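Local coordinates for avirulence protein AvrP123 (Melampsora lini, PDB 5VJJ) that binds zinc ions through cysteine and histidine ligands and acts as a flax-rust avirulence effector, possibly with a nuclear role, recognised by the flax resistance protein P, at residues Pro23-Phe29 with Ala51-Arg57. Residues are numbered along the deposited sequence; the frame is centred on the assembly and turned at random.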
loop_
_atom_site.group_PDB
_atom_site.type_symbol
_atom_site.label_atom_id
_atom_site.label_comp_id
_atom_site.label_asym_id
_atom_site.label_seq_id
_atom_site.Cartn_x
_atom_site.Cartn_y
_atom_site.Cartn_z
ATOM N N PRO A 23 9.038 7.213 10.823
ATOM C CA PRO A 23 7.864 8.008 11.196
ATOM C C PRO A 23 7.078 8.434 9.965
ATOM O O PRO A 23 7.634 9.004 9.022
ATOM C CB PRO A 23 8.477 9.220 11.905
ATOM C CG PRO A 23 9.769 9.429 11.174
ATOM C CD PRO A 23 10.269 8.026 10.837
ATOM N N LEU A 24 5.780 8.150 9.975
ATOM C CA LEU A 24 4.895 8.711 8.966
ATOM C C LEU A 24 4.895 10.226 9.080
ATOM O O LEU A 24 4.928 10.777 10.182
ATOM C CB LEU A 24 3.471 8.184 9.144
ATOM C CG LEU A 24 3.254 6.685 8.972
ATOM C CD1 LEU A 24 1.856 6.338 9.438
ATOM C CD2 LEU A 24 3.468 6.286 7.519
ATOM N N THR A 25 4.867 10.903 7.930
ATOM C CA THR A 25 4.746 12.353 7.910
ATOM C C THR A 25 3.317 12.825 7.676
ATOM O O THR A 25 3.016 13.995 7.949
ATOM C CB THR A 25 5.670 12.949 6.841
ATOM O OG1 THR A 25 5.381 12.361 5.569
ATOM C CG2 THR A 25 7.127 12.693 7.211
ATOM N N GLN A 26 2.445 11.950 7.185
ATOM C CA GLN A 26 1.006 12.172 7.194
ATOM C C GLN A 26 0.331 10.821 7.365
ATOM O O GLN A 26 0.962 9.780 7.149
ATOM C CB GLN A 26 0.527 12.865 5.909
ATOM C CG GLN A 26 0.952 12.166 4.628
ATOM C CD GLN A 26 0.571 12.949 3.386
ATOM O OE1 GLN A 26 1.435 13.395 2.632
ATOM N NE2 GLN A 26 -0.728 13.116 3.164
ATOM N N PRO A 27 -0.934 10.795 7.776
ATOM C CA PRO A 27 -1.633 9.513 7.919
ATOM C C PRO A 27 -1.696 8.788 6.586
ATOM O O PRO A 27 -1.600 9.420 5.525
ATOM C CB PRO A 27 -3.037 9.915 8.403
ATOM C CG PRO A 27 -2.891 11.304 8.932
ATOM C CD PRO A 27 -1.789 11.938 8.144
ATOM N N PRO A 28 -1.848 7.466 6.590
ATOM C CA PRO A 28 -2.031 6.756 5.319
ATOM C C PRO A 28 -3.282 7.241 4.603
ATOM O O PRO A 28 -4.306 7.518 5.228
ATOM C CB PRO A 28 -2.153 5.286 5.741
ATOM C CG PRO A 28 -1.564 5.214 7.104
ATOM C CD PRO A 28 -1.808 6.546 7.738
ATOM N N PHE A 29 -3.191 7.347 3.279
ATOM C CA PHE A 29 -4.307 7.789 2.458
ATOM C C PHE A 29 -4.543 6.820 1.306
ATOM O O PHE A 29 -3.605 6.243 0.750
ATOM C CB PHE A 29 -4.073 9.204 1.911
ATOM C CG PHE A 29 -2.803 9.359 1.122
ATOM C CD1 PHE A 29 -1.595 9.583 1.764
ATOM C CD2 PHE A 29 -2.822 9.308 -0.263
ATOM C CE1 PHE A 29 -0.429 9.738 1.040
ATOM C CE2 PHE A 29 -1.658 9.466 -0.994
ATOM C CZ PHE A 29 -0.462 9.680 -0.342
ATOM N N ALA A 51 -6.359 0.061 -1.242
ATOM C CA ALA A 51 -4.929 0.323 -1.250
ATOM C C ALA A 51 -4.658 1.655 -0.569
ATOM O O ALA A 51 -5.464 2.586 -0.650
ATOM C CB ALA A 51 -4.376 0.337 -2.678
ATOM N N GLU A 52 -3.512 1.735 0.109
ATOM C CA GLU A 52 -3.112 2.927 0.843
ATOM C C GLU A 52 -1.654 3.237 0.552
ATOM O O GLU A 52 -0.847 2.335 0.309
ATOM C CB GLU A 52 -3.283 2.768 2.363
ATOM C CG GLU A 52 -4.713 2.745 2.848
ATOM C CD GLU A 52 -4.792 2.704 4.360
ATOM O OE1 GLU A 52 -3.814 2.243 4.991
ATOM O OE2 GLU A 52 -5.828 3.137 4.909
ATOM N N GLN A 53 -1.322 4.522 0.600
ATOM C CA GLN A 53 0.039 4.990 0.404
ATOM C C GLN A 53 0.586 5.533 1.716
ATOM O O GLN A 53 -0.134 6.190 2.480
ATOM C CB GLN A 53 0.104 6.064 -0.680
ATOM C CG GLN A 53 1.513 6.520 -1.003
ATOM C CD GLN A 53 1.562 7.383 -2.245
ATOM O OE1 GLN A 53 0.600 7.441 -3.012
ATOM N NE2 GLN A 53 2.680 8.068 -2.447
ATOM N N TYR A 54 1.858 5.241 1.976
ATOM C CA TYR A 54 2.527 5.640 3.204
ATOM C C TYR A 54 3.638 6.620 2.868
ATOM O O TYR A 54 4.470 6.347 1.999
ATOM C CB TYR A 54 3.091 4.425 3.943
ATOM C CG TYR A 54 2.052 3.368 4.247
ATOM C CD1 TYR A 54 1.154 3.529 5.296
ATOM C CD2 TYR A 54 1.966 2.212 3.482
ATOM C CE1 TYR A 54 0.199 2.565 5.574
ATOM C CE2 TYR A 54 1.014 1.244 3.752
ATOM C CZ TYR A 54 0.137 1.424 4.798
ATOM O OH TYR A 54 -0.807 0.465 5.066
ATOM N N MET A 55 3.626 7.766 3.542
ATOM C CA MET A 55 4.667 8.778 3.430
ATOM C C MET A 55 5.421 8.811 4.751
ATOM O O MET A 55 4.812 9.000 5.809
ATOM C CB MET A 55 4.069 10.151 3.119
ATOM C CG MET A 55 3.498 10.294 1.716
ATOM S SD MET A 55 4.807 10.480 0.495
ATOM C CE MET A 55 3.935 11.347 -0.802
ATOM N N TYR A 56 6.735 8.621 4.693
ATOM C CA TYR A 56 7.538 8.614 5.904
ATOM C C TYR A 56 8.936 9.130 5.593
ATOM O O TYR A 56 9.302 9.356 4.438
ATOM C CB TYR A 56 7.588 7.214 6.515
ATOM C CG TYR A 56 7.891 6.137 5.508
ATOM C CD1 TYR A 56 6.870 5.458 4.863
ATOM C CD2 TYR A 56 9.201 5.798 5.199
ATOM C CE1 TYR A 56 7.144 4.470 3.941
ATOM C CE2 TYR A 56 9.480 4.812 4.287
ATOM C CZ TYR A 56 8.453 4.149 3.658
ATOM O OH TYR A 56 8.738 3.160 2.735
ATOM N N ARG A 57 9.712 9.326 6.656
ATOM C CA ARG A 57 11.072 9.854 6.588
ATOM C C ARG A 57 11.969 8.849 7.301
ATOM O O ARG A 57 12.133 8.915 8.518
ATOM C CB ARG A 57 11.153 11.241 7.229
ATOM C CG ARG A 57 12.537 11.893 7.180
ATOM C CD ARG A 57 12.760 12.628 5.871
ATOM N NE ARG A 57 12.035 13.896 5.824
ATOM C CZ ARG A 57 12.566 15.088 6.094
ATOM N NH1 ARG A 57 13.846 15.208 6.430
ATOM N NH2 ARG A 57 11.809 16.173 6.020
#
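An arched, proline-rich connection, P23-F29, is pinned at both ends to one edge of strand 51-57, the middle strand of a small antiparallel sheet in this zinc-binding effector. At one end R57 N donates to P23 O (3.2 Å) and T25 N to M55 O (2.9 Å), with a weak bond from T25 OG1 to M55 O (3.4 Å); these flank the backbone bridge between L24 and Y56, whose CA atoms are 4.0 Å apart. At the other, F29 and Q53 form an antiparallel hydrogen-bonded pair: Q53 N gives a good bond to F29 O (2.9 Å), F29 N a weak one to Q53 O (3.4 Å). The register shifts by two residues between these anchors, because the intervening loop arches away from the strand. Side chains pack on both faces. On one, Q53 CB lies over the F29 ring, a CH-pi contact 4.0 Å from its centroid, while M55 CG meets the ring edge at F29 CE1 (4.0 Å). On the other, P28 CG abuts Y54 CE1 (3.5 Å) and L24 CD2 reaches Y54 CB (4.0 Å). Strand 64-69 pairs with the far edge of 51-57, where S65 binds Q53 NE2 and H66 binds Y56 OH; L24 and Y56 both touch V14 of strand 13-15. The sheet thus spans two zinc sites, Y56 packing against ligand C16 and A51 against ligands C33 and C69.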